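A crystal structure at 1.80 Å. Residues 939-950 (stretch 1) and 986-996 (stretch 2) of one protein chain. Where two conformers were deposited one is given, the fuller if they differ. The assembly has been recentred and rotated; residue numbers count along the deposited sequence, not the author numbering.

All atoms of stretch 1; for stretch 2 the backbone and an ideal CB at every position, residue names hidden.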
# COMPACT_ATOMS: atom_id res chain seq x y z
N GLY A 939 10.32 14.03 18.76
CA GLY A 939 9.10 14.75 18.40
C GLY A 939 9.31 16.23 18.17
O GLY A 939 8.34 16.99 18.12
N TYR A 940 10.57 16.67 18.02
CA TYR A 940 10.90 18.08 17.76
C TYR A 940 10.56 19.02 18.94
O TYR A 940 10.35 20.22 18.73
CB TYR A 940 10.27 18.60 16.47
CG TYR A 940 10.79 17.93 15.24
CD1 TYR A 940 10.30 16.68 14.84
CD2 TYR A 940 11.79 18.53 14.47
CE1 TYR A 940 10.81 16.03 13.71
CE2 TYR A 940 12.30 17.91 13.35
CZ TYR A 940 11.82 16.66 12.97
OH TYR A 940 12.34 16.05 11.84
N ARG A 941 10.49 18.46 20.15
CA ARG A 941 10.41 19.29 21.36
C ARG A 941 11.57 20.29 21.38
O ARG A 941 11.43 21.41 21.89
CB ARG A 941 10.44 18.41 22.62
CG ARG A 941 9.94 19.14 23.85
CD ARG A 941 8.63 19.87 23.54
NE ARG A 941 8.16 20.68 24.65
CZ ARG A 941 7.50 20.21 25.70
NH1 ARG A 941 7.22 18.91 25.80
NH2 ARG A 941 7.11 21.04 26.65
N GLN A 942 12.71 19.85 20.86
CA GLN A 942 13.81 20.73 20.52
C GLN A 942 14.08 20.43 19.05
O GLN A 942 14.13 19.26 18.66
CB GLN A 942 15.09 20.42 21.32
CG GLN A 942 16.18 21.44 21.06
CD GLN A 942 17.58 20.94 21.40
OE1 GLN A 942 17.98 19.81 21.08
NE2 GLN A 942 18.36 21.81 22.04
N VAL A 943 14.22 21.48 18.24
CA VAL A 943 14.60 21.32 16.84
C VAL A 943 16.06 21.78 16.64
O VAL A 943 16.44 22.87 17.11
CB VAL A 943 13.61 22.04 15.87
CG1 VAL A 943 13.53 23.53 16.16
CG2 VAL A 943 13.96 21.79 14.41
N VAL A 944 16.88 20.94 16.00
CA VAL A 944 18.22 21.38 15.60
C VAL A 944 18.13 21.98 14.20
O VAL A 944 17.71 21.30 13.24
CB VAL A 944 19.25 20.24 15.62
CG1 VAL A 944 20.61 20.75 15.17
CG2 VAL A 944 19.35 19.59 16.99
N ILE A 945 18.47 23.26 14.10
CA ILE A 945 18.48 24.00 12.85
C ILE A 945 19.92 24.23 12.42
O ILE A 945 20.59 25.19 12.86
CB ILE A 945 17.67 25.31 12.96
CG1 ILE A 945 16.22 24.95 13.34
CG2 ILE A 945 17.77 26.12 11.69
CD1 ILE A 945 15.28 26.11 13.56
N ARG A 946 20.38 23.35 11.54
CA ARG A 946 21.78 23.32 11.12
C ARG A 946 21.87 23.15 9.59
O ARG A 946 22.25 22.08 9.11
CB ARG A 946 22.51 22.21 11.88
CG ARG A 946 24.01 22.22 11.65
CD ARG A 946 24.76 21.23 12.51
NE ARG A 946 26.19 21.48 12.36
CZ ARG A 946 27.16 20.85 13.01
NH1 ARG A 946 26.89 19.89 13.88
NH2 ARG A 946 28.42 21.19 12.76
N PRO A 947 21.49 24.21 8.83
CA PRO A 947 21.68 24.18 7.38
C PRO A 947 23.17 24.18 7.07
O PRO A 947 23.93 24.95 7.67
CB PRO A 947 21.03 25.49 6.91
CG PRO A 947 21.00 26.38 8.12
CD PRO A 947 20.80 25.44 9.27
N ARG A 948 23.58 23.30 6.16
CA ARG A 948 24.96 23.25 5.74
C ARG A 948 25.06 23.52 4.24
O ARG A 948 25.04 22.57 3.46
CB ARG A 948 25.57 21.89 6.07
CG ARG A 948 25.50 21.49 7.53
CD ARG A 948 25.59 19.99 7.62
NE ARG A 948 25.87 19.48 8.97
CZ ARG A 948 27.09 19.34 9.47
NH1 ARG A 948 28.15 19.71 8.77
NH2 ARG A 948 27.26 18.82 10.68
N PRO A 949 25.18 24.80 3.84
CA PRO A 949 25.34 25.15 2.43
C PRO A 949 26.54 24.41 1.84
O PRO A 949 27.47 24.04 2.57
CB PRO A 949 25.60 26.66 2.45
CG PRO A 949 25.06 27.12 3.77
CD PRO A 949 25.36 25.99 4.70
N GLY A 950 26.51 24.19 0.53
CA GLY A 950 27.46 23.29 -0.13
C GLY A 950 26.94 23.00 -1.52
O GLY A 950 25.85 23.47 -1.90
N UNK A 986 5.50 27.66 19.65
CA UNK A 986 5.40 27.74 21.11
C UNK A 986 5.50 26.36 21.77
O UNK A 986 5.02 25.36 21.20
CB UNK A 986 4.08 28.41 21.51
N UNK A 987 6.16 26.32 22.93
CA UNK A 987 6.36 25.09 23.70
C UNK A 987 7.43 24.19 23.11
O UNK A 987 7.54 23.02 23.46
CB UNK A 987 5.04 24.31 23.80
N UNK A 988 8.23 24.74 22.20
CA UNK A 988 9.42 24.03 21.71
C UNK A 988 10.58 25.02 21.74
O UNK A 988 10.35 26.23 21.91
CB UNK A 988 9.21 23.47 20.30
N UNK A 989 11.80 24.52 21.63
CA UNK A 989 12.97 25.38 21.52
C UNK A 989 13.81 24.95 20.32
O UNK A 989 13.51 23.93 19.69
CB UNK A 989 13.80 25.34 22.80
N UNK A 990 14.85 25.71 20.01
CA UNK A 990 15.74 25.36 18.91
C UNK A 990 17.19 25.60 19.27
O UNK A 990 17.51 26.45 20.11
CB UNK A 990 15.38 26.16 17.66
N UNK A 991 18.06 24.82 18.63
CA UNK A 991 19.49 25.09 18.61
C UNK A 991 19.85 25.44 17.17
O UNK A 991 19.65 24.65 16.27
CB UNK A 991 20.30 23.90 19.12
N UNK A 992 20.37 26.65 16.97
CA UNK A 992 20.60 27.17 15.63
C UNK A 992 22.11 27.28 15.41
O UNK A 992 22.83 27.76 16.29
CB UNK A 992 19.91 28.52 15.44
N UNK A 993 22.57 26.78 14.27
CA UNK A 993 23.98 26.85 13.87
C UNK A 993 24.10 27.73 12.65
O UNK A 993 23.49 27.44 11.61
CB UNK A 993 24.55 25.46 13.59
N UNK A 994 24.88 28.81 12.76
CA UNK A 994 25.04 29.75 11.65
C UNK A 994 26.50 29.78 11.22
O UNK A 994 27.33 30.28 11.99
CB UNK A 994 24.56 31.15 12.04
N UNK A 995 26.83 29.25 10.02
CA UNK A 995 28.22 29.32 9.55
C UNK A 995 28.73 30.76 9.53
O UNK A 995 28.04 31.66 9.03
CB UNK A 995 28.34 28.71 8.15
N UNK A 996 29.90 30.96 10.14
CA UNK A 996 30.48 32.30 10.24
C UNK A 996 32.00 32.24 10.29
O UNK A 996 32.57 31.49 11.09
CB UNK A 996 29.94 33.02 11.48

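Positions 989-995 form a strand parallel to strand 942-945.

Position 986 has nothing of stretch 1 within 5.5 Å of its ideal CB, so the contact sets no preference. It is Pro-986.

Position 987 has a positive phi, 76°, which favours glycine, asparagine or aspartate. Its carbonyl accepts a weak hydrogen bond from Arg-941 NE (NE to O of 987, 2.7 Å). The ideal CB is 4.8 Å from Arg-941 NH2, so a small polar side chain would suit. The residue is Asn-987. Its ND2 lies over one face of the guanidinium, 3.2 Å from Arg-941 NH2; both are donors and do not bond. A water joins Asn-987 OD1 to Arg-941 NH2.

Position 988 points sideways, its ideal CB 3.4 Å from Arg-941 O. A small or polar side chain would suit. It is Thr-988, whose OG1 shares a water with Tyr-940 O.

Position 989 shares a sheet face with Gln-942. Its N donates to Arg-941 O (3.1 Å) and its O accepts from Val-943 N (2.9 Å). Threonine, serine, valine or a longer polar residue could fit. It is Thr-989, with OG1 3.6 Å from Gln-942 CG.

Position 990 turns to the face of Val-943 and Ile-945. Its ideal CB is 3.5 Å from Val-943 O and 4.1 Å from Ile-945 CD1. A small apolar residue suits best. Ala-990 puts CB 3.6 Å from Val-943 CG1.

Position 991 returns to the face of Gln-942 and Val-944. Its N donates to Val-943 O and its O accepts from Ile-945 N. The Gln-942 amide nitrogen nearby suits an acceptor, though an apolar chain could also pack on Val-944. It is Glu-991. Its extended chain brings OE1 4.0 Å from Val-944 CG1.

Position 992 lies beside Ile-945, so a beta-branched apolar residue suits. Val-992 places CG2 4.2 Å from Ile-945 CB.

Position 993 points toward stretch 1, its ideal CB 3.8 Å from Arg-946 CG. The long, extended arginine offers a flat cation: an aromatic or an acid would suit. It is Trp-993. The guanidinium stacks on the indole at 10°, with Arg-946 CZ 3.7 Å from the six-membered ring centroid. Its N donates to Ile-945 O. Trp-993 NE1 donates to Glu-991 OE1 (2.8 Å).

Position 994 points away, and many residues would do. It is Ile-994.

Position 995 points toward Pro-949, favouring a compact apolar residue. Pro-995 CG packs 4.3 Å from Pro-949 CD.

Position 996 is out of reach and unconstrained here. It is Ala-996, poorly ordered.

Stretch 2 986-996: PNTTAEVWIPA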
# COMPACT_ATOMS: atom_id res chain seq x y z
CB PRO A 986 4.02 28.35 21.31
CG PRO A 986 3.82 29.20 20.11
CD PRO A 986 4.45 28.43 18.98
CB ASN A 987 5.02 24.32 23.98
CG ASN A 987 5.07 23.56 25.30
OD1 ASN A 987 5.66 24.06 26.26
ND2 ASN A 987 4.49 22.37 25.35
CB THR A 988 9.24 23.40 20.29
OG1 THR A 988 9.37 24.40 19.28
CG2 THR A 988 7.89 22.72 20.14
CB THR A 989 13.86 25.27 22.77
OG1 THR A 989 14.28 23.91 22.90
CG2 THR A 989 13.13 25.74 24.03
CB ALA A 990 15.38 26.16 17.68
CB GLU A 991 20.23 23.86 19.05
CG GLU A 991 21.74 24.01 19.04
CD GLU A 991 22.41 22.70 19.39
OE1 GLU A 991 22.53 21.84 18.48
OE2 GLU A 991 22.80 22.54 20.57
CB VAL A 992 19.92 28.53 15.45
CG1 VAL A 992 20.12 29.06 14.04
CG2 VAL A 992 18.43 28.40 15.75
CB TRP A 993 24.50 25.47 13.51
CG TRP A 993 24.42 24.49 14.60
CD1 TRP A 993 23.30 24.05 15.24
CD2 TRP A 993 25.52 23.77 15.17
NE1 TRP A 993 23.63 23.11 16.19
CE2 TRP A 993 24.99 22.92 16.17
CE3 TRP A 993 26.91 23.77 14.95
CZ2 TRP A 993 25.79 22.07 16.94
CZ3 TRP A 993 27.71 22.93 15.72
CH2 TRP A 993 27.14 22.09 16.71
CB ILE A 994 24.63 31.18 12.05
CG1 ILE A 994 23.27 31.20 12.75
CG2 ILE A 994 24.64 32.11 10.84
CD1 ILE A 994 22.10 31.02 11.80
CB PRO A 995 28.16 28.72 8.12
CG PRO A 995 26.71 28.61 7.78
CD PRO A 995 25.99 28.47 9.09
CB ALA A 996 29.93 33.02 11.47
O HOH W 1 10.21 22.58 17.22
O HOH W 2 8.18 23.68 27.11
O HOH W 3 17.79 24.99 22.56
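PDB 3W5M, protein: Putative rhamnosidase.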